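Local coordinates for protein aspartokinase (Arabidopsis thaliana, PDB 2CDQ) that catalyses ATP-dependent phosphorylation of L-aspartate, the first step of the aspartate-family amino acid pathway, and binds lysine and S-adenosylmethionine as allosteric effectors, at residues Lys360-Phe365 and Ile382-Asp387; Ser371-Ala376 and Leu386-Leu391. All coordinates share one frame; numbering follows the deposited sequence.

Both contacts are buried and belong to one ACT domain, and they share L386 and D387 at the end of strand 381-386. Contact 1 lays helix 357-367 over a face of the four-stranded sheet and is wholly apolar, made of branched aliphatic and aromatic side chains with no hydrogen bond between its segments. Contact 2 lies in the sheet itself, where strand 372-378 begins beside the end of strand 381-386; there backbone groups, a serine and two aspartates replace hydrocarbon, and both effectors bind. The two contacts meet through T385, which faces D373 and V374 at a beta bulge. Contact 1 thus builds the domain interior, contact 2 its effector-binding end, next to the second subunit.

Contact 1. Residues Lys360-Phe365 and Ile382-Asp387; sequences KVFSIF and ISLTLD. With SAM (S-adenosylmethionine), chain F.
V361, F362 and F365 of helix 357-367 meet I382, L384 and L386 of strand 381-386 in a buried, wholly apolar interface, a helix packed on the sheet of an ACT domain. The aliphatic part is a tip-to-tip meeting of V361 CG1 with I382 CD1 at 3.7 Å. With chi1 at 168°, CG1 stands anti to the backbone N, and it also lies over the centre of the F362 ring.

The remaining contacts are aromatic on aliphatic. F362 brings CE2 to L384 CD2 at 3.7 Å, while its CZ lies near I382 CD1. L384 sets both methyls against F365: CD1 meets CZ and CD2 meets CE1, so CD2 is shared by both phenylalanines. L386 crosses F365 at about a right angle, its CD2 3.7 Å from CE2. Long, flat rings suit the helix because they span the 11.6 Å between the helix and strand axes; the forked end of L384 lets each methyl meet a different ring atom. Beyond L386 the chain reaches D387, whose CB lies 3.3 Å from N6 of S-adenosylmethionine.

Helix and strand run nearly parallel, at 26°. F365 also packs against helix 398-408, V361 and I382 against I346 of the adjoining strand 341-347, and F362 against L358 of the second subunit.

Contact 2. Residues Ser371-Ala376 and Leu386-Leu391; sequences SVDVVA and LDPSKL. With LYS (lysine), chain C; SAM (S-adenosylmethionine), chain F.
This is a beta-sheet contact at the open end of the ACT-domain hairpin of strands 372-378 and 381-386, away from its turn: S371, V372 and D373 lie beside L386, D387 and P388. V372 and L386 form an antiparallel non-hydrogen-bonded pair, their CA atoms 4.3 Å apart. Just along the strand, D373 and V374 both face T385 in a classic beta bulge.

The backbone of S371 reads the adenine of S-adenosylmethionine as a base-pair partner would. S371 N donates to N1 at 2.8 Å in a nearly straight bond of 177°, and N6 donates to S371 O at 3.1 Å. That same oxygen accepts D387 N at 3.0 Å, so one carbonyl joins the effector to the segment ending strand 381-386. W392 NE1 also bonds to D387 OD2.

The lysine effector meets the strand at V372 and D373: its NZ donates to D373 O at 3.0 Å, while V372 N faces OXT at a modelled distance too short to trust. Q354 O, G356 N and S378 O of the second subunit complete this interface pocket. The V372 side chain packs on F362 and F365. The D373 and D387 carboxylates lie near each other; a salt bridge from K338 to D373 probably eases the repulsion.

Serine puts a small hydroxyl within reach of D387: S371 OG, anti to its backbone N (chi1 174°), is bonded to Q354 O of the second subunit and to D387 OD2, the latter from above the carboxylate plane.

Contact 1. Residues Lys360-Phe365 and Ile382-Asp387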
loop_
_atom_site.group_PDB
_atom_site.type_symbol
_atom_site.label_atom_id
_atom_site.label_comp_id
_atom_site.label_asym_id
_atom_site.label_seq_id
_atom_site.Cartn_x
_atom_site.Cartn_y
_atom_site.Cartn_z
ATOM N N LYS A 360 -10.448 -6.736 3.397
ATOM C CA LYS A 360 -11.779 -6.147 3.361
ATOM C C LYS A 360 -11.805 -4.835 2.573
ATOM O O LYS A 360 -12.694 -4.628 1.740
ATOM C CB LYS A 360 -12.305 -5.930 4.783
ATOM C CG LYS A 360 -13.787 -5.578 4.852
ATOM C CD LYS A 360 -14.674 -6.800 4.611
ATOM C CE LYS A 360 -16.135 -6.403 4.462
ATOM N NZ LYS A 360 -16.368 -5.697 3.172
ATOM N N VAL A 361 -10.831 -3.960 2.840
ATOM C CA VAL A 361 -10.739 -2.649 2.185
ATOM C C VAL A 361 -10.773 -2.782 0.665
ATOM O O VAL A 361 -11.584 -2.140 0.000
ATOM C CB VAL A 361 -9.471 -1.870 2.622
ATOM C CG1 VAL A 361 -9.243 -0.662 1.728
ATOM C CG2 VAL A 361 -9.595 -1.428 4.066
ATOM N N PHE A 362 -9.908 -3.636 0.127
ATOM C CA PHE A 362 -9.807 -3.812 -1.312
ATOM C C PHE A 362 -10.877 -4.741 -1.891
ATOM O O PHE A 362 -11.097 -4.772 -3.106
ATOM C CB PHE A 362 -8.393 -4.236 -1.682
ATOM C CG PHE A 362 -7.372 -3.176 -1.387
ATOM C CD1 PHE A 362 -6.510 -3.306 -0.299
ATOM C CD2 PHE A 362 -7.298 -2.027 -2.170
ATOM C CE1 PHE A 362 -5.576 -2.328 -0.014
ATOM C CE2 PHE A 362 -6.371 -1.041 -1.893
ATOM C CZ PHE A 362 -5.505 -1.189 -0.815
ATOM N N SER A 363 -11.553 -5.480 -1.019
ATOM C CA SER A 363 -12.725 -6.227 -1.433
ATOM C C SER A 363 -13.847 -5.261 -1.807
ATOM O O SER A 363 -14.509 -5.446 -2.827
ATOM C CB SER A 363 -13.188 -7.177 -0.338
ATOM O OG SER A 363 -14.285 -7.933 -0.802
ATOM N N ILE A 364 -14.045 -4.232 -0.979
ATOM C CA ILE A 364 -15.033 -3.186 -1.240
ATOM C C ILE A 364 -14.830 -2.598 -2.630
ATOM O O ILE A 364 -15.769 -2.544 -3.433
ATOM C CB ILE A 364 -14.975 -2.070 -0.175
ATOM C CG1 ILE A 364 -15.563 -2.574 1.147
ATOM C CG2 ILE A 364 -15.715 -0.817 -0.650
ATOM C CD1 ILE A 364 -15.149 -1.761 2.366
ATOM N N PHE A 365 -13.597 -2.179 -2.912
ATOM C CA PHE A 365 -13.244 -1.634 -4.219
ATOM C C PHE A 365 -13.578 -2.609 -5.358
ATOM O O PHE A 365 -14.169 -2.203 -6.360
ATOM C CB PHE A 365 -11.773 -1.205 -4.249
ATOM C CG PHE A 365 -11.503 0.088 -3.525
ATOM C CD1 PHE A 365 -11.021 0.083 -2.220
ATOM C CD2 PHE A 365 -11.733 1.314 -4.148
ATOM C CE1 PHE A 365 -10.767 1.280 -1.542
ATOM C CE2 PHE A 365 -11.485 2.516 -3.476
ATOM C CZ PHE A 365 -11.000 2.497 -2.170
ATOM N N ILE A 382 -4.528 3.391 6.058
ATOM C CA ILE A 382 -4.099 3.092 4.704
ATOM C C ILE A 382 -4.646 4.158 3.746
ATOM O O ILE A 382 -5.822 4.513 3.795
ATOM C CB ILE A 382 -4.323 1.577 4.289
ATOM C CG1 ILE A 382 -4.677 1.424 2.810
ATOM C CG2 ILE A 382 -5.365 0.882 5.178
ATOM C CD1 ILE A 382 -6.153 1.181 2.567
ATOM N N SER A 383 -3.755 4.708 2.929
ATOM C CA SER A 383 -4.098 5.751 1.974
ATOM C C SER A 383 -3.865 5.223 0.576
ATOM O O SER A 383 -2.967 4.410 0.349
ATOM C CB SER A 383 -3.248 6.991 2.213
ATOM O OG SER A 383 -3.218 7.317 3.591
ATOM N N LEU A 384 -4.687 5.677 -0.358
ATOM C CA LEU A 384 -4.650 5.156 -1.711
ATOM C C LEU A 384 -5.139 6.179 -2.703
ATOM O O LEU A 384 -5.791 7.157 -2.339
ATOM C CB LEU A 384 -5.468 3.864 -1.831
ATOM C CG LEU A 384 -6.956 3.842 -1.468
ATOM C CD1 LEU A 384 -7.826 4.260 -2.638
ATOM C CD2 LEU A 384 -7.324 2.451 -1.013
ATOM N N THR A 385 -4.834 5.926 -3.966
ATOM C CA THR A 385 -5.156 6.847 -5.029
ATOM C C THR A 385 -5.828 6.026 -6.127
ATOM O O THR A 385 -5.445 4.886 -6.368
ATOM C CB THR A 385 -3.864 7.581 -5.484
ATOM O OG1 THR A 385 -4.112 8.985 -5.604
ATOM C CG2 THR A 385 -3.318 7.036 -6.775
ATOM N N LEU A 386 -6.865 6.573 -6.753
ATOM C CA LEU A 386 -7.620 5.819 -7.763
ATOM C C LEU A 386 -7.010 5.995 -9.140
ATOM O O LEU A 386 -6.515 7.073 -9.454
ATOM C CB LEU A 386 -9.086 6.252 -7.787
ATOM C CG LEU A 386 -9.815 6.182 -6.450
ATOM C CD1 LEU A 386 -11.172 6.858 -6.546
ATOM C CD2 LEU A 386 -9.947 4.744 -6.000
ATOM N N ASP A 387 -7.045 4.942 -9.957
ATOM C CA ASP A 387 -6.532 5.009 -11.331
ATOM C C ASP A 387 -6.867 6.360 -11.960
ATOM O O ASP A 387 -7.994 6.843 -11.812
ATOM C CB ASP A 387 -7.142 3.900 -12.191
ATOM C CG ASP A 387 -6.361 2.596 -12.137
ATOM O OD1 ASP A 387 -5.257 2.554 -11.553
ATOM O OD2 ASP A 387 -6.860 1.602 -12.706
HETATM N N SAM F . -21.827 0.871 -10.293
HETATM C CA SAM F . -21.022 0.690 -11.498
HETATM C C SAM F . -20.749 -0.783 -11.811
HETATM O O SAM F . -20.758 -1.200 -12.972
HETATM O OXT SAM F . -20.506 -1.591 -10.912
HETATM C CB SAM F . -19.712 1.464 -11.379
HETATM C CG SAM F . -18.975 1.700 -12.701
HETATM S SD SAM F . -17.341 0.924 -12.698
HETATM C CE SAM F . -16.417 2.040 -11.613
HETATM C "C5'" SAM F . -16.628 1.188 -14.354
HETATM C "C4'" SAM F . -16.786 2.559 -15.020
HETATM O "O4'" SAM F . -16.154 3.581 -14.277
HETATM C "C3'" SAM F . -16.143 2.585 -16.400
HETATM O "O3'" SAM F . -17.038 3.201 -17.294
HETATM C "C2'" SAM F . -14.891 3.434 -16.271
HETATM O "O2'" SAM F . -14.716 4.289 -17.383
HETATM C "C1'" SAM F . -15.146 4.255 -15.020
HETATM N N9 SAM F . -13.946 4.446 -14.175
HETATM C C8 SAM F . -13.323 5.642 -13.932
HETATM N N7 SAM F . -12.282 5.440 -13.096
HETATM C C5 SAM F . -12.232 4.128 -12.791
HETATM C C6 SAM F . -11.372 3.386 -11.985
HETATM N N6 SAM F . -10.368 3.972 -11.338
HETATM N N1 SAM F . -11.567 2.025 -11.862
HETATM C C2 SAM F . -12.607 1.410 -12.535
HETATM N N3 SAM F . -13.455 2.156 -13.334
HETATM C C4 SAM F . -13.274 3.491 -13.459
#

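Contact 2. Residues Ser371-Ala376 and Leu386-Leu391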
loop_
_atom_site.group_PDB
_atom_site.type_symbol
_atom_site.label_atom_id
_atom_site.label_comp_id
_atom_site.label_asym_id
_atom_site.label_seq_id
_atom_site.Cartn_x
_atom_site.Cartn_y
_atom_site.Cartn_z
ATOM N N SER A 371 -10.632 0.347 -9.854
ATOM C CA SER A 371 -9.208 0.050 -9.793
ATOM C C SER A 371 -8.423 1.161 -9.088
ATOM O O SER A 371 -8.496 2.334 -9.466
ATOM C CB SER A 371 -8.647 -0.211 -11.189
ATOM O OG SER A 371 -7.240 -0.370 -11.142
ATOM N N VAL A 372 -7.687 0.752 -8.054
ATOM C CA VAL A 372 -6.827 1.606 -7.230
ATOM C C VAL A 372 -5.427 1.657 -7.848
ATOM O O VAL A 372 -4.980 0.682 -8.439
ATOM C CB VAL A 372 -6.714 1.017 -5.797
ATOM C CG1 VAL A 372 -5.903 1.931 -4.876
ATOM C CG2 VAL A 372 -8.094 0.756 -5.206
ATOM N N ASP A 373 -4.738 2.788 -7.713
ATOM C CA ASP A 373 -3.399 2.955 -8.289
ATOM C C ASP A 373 -2.297 2.872 -7.224
ATOM O O ASP A 373 -1.738 1.797 -6.984
ATOM C CB ASP A 373 -3.325 4.276 -9.068
ATOM C CG ASP A 373 -1.993 4.485 -9.779
ATOM O OD1 ASP A 373 -1.702 5.642 -10.133
ATOM O OD2 ASP A 373 -1.239 3.511 -9.999
ATOM N N VAL A 374 -1.998 4.003 -6.589
ATOM C CA VAL A 374 -0.908 4.111 -5.618
ATOM C C VAL A 374 -1.424 3.795 -4.206
ATOM O O VAL A 374 -2.555 4.152 -3.867
ATOM C CB VAL A 374 -0.273 5.524 -5.687
ATOM C CG1 VAL A 374 0.830 5.699 -4.665
ATOM C CG2 VAL A 374 0.252 5.785 -7.083
ATOM N N VAL A 375 -0.612 3.105 -3.404
ATOM C CA VAL A 375 -0.994 2.743 -2.028
ATOM C C VAL A 375 0.161 2.999 -1.055
ATOM O O VAL A 375 1.329 2.743 -1.371
ATOM C CB VAL A 375 -1.476 1.259 -1.904
ATOM C CG1 VAL A 375 -1.677 0.858 -0.448
ATOM C CG2 VAL A 375 -2.766 1.029 -2.671
ATOM N N ALA A 376 -0.185 3.520 0.120
ATOM C CA ALA A 376 0.750 3.680 1.229
ATOM C C ALA A 376 0.013 3.433 2.538
ATOM O O ALA A 376 -1.215 3.329 2.549
ATOM C CB ALA A 376 1.369 5.066 1.216
ATOM N N LEU A 386 -6.865 6.573 -6.753
ATOM C CA LEU A 386 -7.620 5.819 -7.763
ATOM C C LEU A 386 -7.010 5.995 -9.140
ATOM O O LEU A 386 -6.515 7.073 -9.454
ATOM C CB LEU A 386 -9.086 6.252 -7.787
ATOM C CG LEU A 386 -9.815 6.182 -6.450
ATOM C CD1 LEU A 386 -11.172 6.858 -6.546
ATOM C CD2 LEU A 386 -9.947 4.744 -6.000
ATOM N N ASP A 387 -7.045 4.942 -9.957
ATOM C CA ASP A 387 -6.532 5.009 -11.331
ATOM C C ASP A 387 -6.867 6.360 -11.960
ATOM O O ASP A 387 -7.994 6.843 -11.812
ATOM C CB ASP A 387 -7.142 3.900 -12.191
ATOM C CG ASP A 387 -6.361 2.596 -12.137
ATOM O OD1 ASP A 387 -5.257 2.554 -11.553
ATOM O OD2 ASP A 387 -6.860 1.602 -12.706
ATOM N N PRO A 388 -5.895 6.986 -12.650
ATOM C CA PRO A 388 -6.199 8.240 -13.344
ATOM C C PRO A 388 -7.302 8.000 -14.364
ATOM O O PRO A 388 -7.352 6.925 -14.965
ATOM C CB PRO A 388 -4.883 8.581 -14.053
ATOM C CG PRO A 388 -3.827 7.855 -13.287
ATOM C CD PRO A 388 -4.486 6.586 -12.823
ATOM N N SER A 389 -8.186 8.977 -14.544
ATOM C CA SER A 389 -9.372 8.790 -15.392
ATOM C C SER A 389 -9.062 8.490 -16.864
ATOM O O SER A 389 -9.809 7.751 -17.510
ATOM C CB SER A 389 -10.306 9.991 -15.295
ATOM O OG SER A 389 -9.673 11.147 -15.813
ATOM N N LYS A 390 -7.966 9.048 -17.385
ATOM C CA LYS A 390 -7.581 8.840 -18.790
ATOM C C LYS A 390 -7.281 7.370 -19.113
ATOM O O LYS A 390 -7.233 6.974 -20.276
ATOM C CB LYS A 390 -6.418 9.760 -19.196
ATOM C CG LYS A 390 -5.009 9.249 -18.881
ATOM C CD LYS A 390 -4.009 10.402 -18.944
ATOM C CE LYS A 390 -2.569 9.919 -18.962
ATOM N NZ LYS A 390 -2.010 9.818 -20.346
ATOM N N LEU A 391 -7.096 6.576 -18.067
ATOM C CA LEU A 391 -6.875 5.143 -18.185
ATOM C C LEU A 391 -8.193 4.417 -18.425
ATOM O O LEU A 391 -8.203 3.219 -18.713
ATOM C CB LEU A 391 -6.255 4.635 -16.888
ATOM C CG LEU A 391 -5.366 3.403 -16.915
ATOM C CD1 LEU A 391 -3.966 3.813 -17.302
ATOM C CD2 LEU A 391 -5.364 2.778 -15.540
HETATM N N LYS C . -5.822 -4.571 -8.970
HETATM C CA LYS C . -5.444 -3.261 -8.403
HETATM C C LYS C . -6.761 -2.611 -8.058
HETATM O O LYS C . -7.778 -3.304 -7.887
HETATM C CB LYS C . -4.681 -2.436 -9.449
HETATM C CG LYS C . -3.582 -1.532 -8.866
HETATM C CD LYS C . -2.387 -2.306 -8.348
HETATM C CE LYS C . -1.387 -1.382 -7.639
HETATM N NZ LYS C . -0.578 -0.491 -8.539
HETATM O OXT LYS C . -6.838 -1.390 -7.947
HETATM N N SAM F . -21.827 0.871 -10.293
HETATM C CA SAM F . -21.022 0.690 -11.498
HETATM C C SAM F . -20.749 -0.783 -11.811
HETATM O O SAM F . -20.758 -1.200 -12.972
HETATM O OXT SAM F . -20.506 -1.591 -10.912
HETATM C CB SAM F . -19.712 1.464 -11.379
HETATM C CG SAM F . -18.975 1.700 -12.701
HETATM S SD SAM F . -17.341 0.924 -12.698
HETATM C CE SAM F . -16.417 2.040 -11.613
HETATM C "C5'" SAM F . -16.628 1.188 -14.354
HETATM C "C4'" SAM F . -16.786 2.559 -15.020
HETATM O "O4'" SAM F . -16.154 3.581 -14.277
HETATM C "C3'" SAM F . -16.143 2.585 -16.400
HETATM O "O3'" SAM F . -17.038 3.201 -17.294
HETATM C "C2'" SAM F . -14.891 3.434 -16.271
HETATM O "O2'" SAM F . -14.716 4.289 -17.383
HETATM C "C1'" SAM F . -15.146 4.255 -15.020
HETATM N N9 SAM F . -13.946 4.446 -14.175
HETATM C C8 SAM F . -13.323 5.642 -13.932
HETATM N N7 SAM F . -12.282 5.440 -13.096
HETATM C C5 SAM F . -12.232 4.128 -12.791
HETATM C C6 SAM F . -11.372 3.386 -11.985
HETATM N N6 SAM F . -10.368 3.972 -11.338
HETATM N N1 SAM F . -11.567 2.025 -11.862
HETATM C C2 SAM F . -12.607 1.410 -12.535
HETATM N N3 SAM F . -13.455 2.156 -13.334
HETATM C C4 SAM F . -13.274 3.491 -13.459
#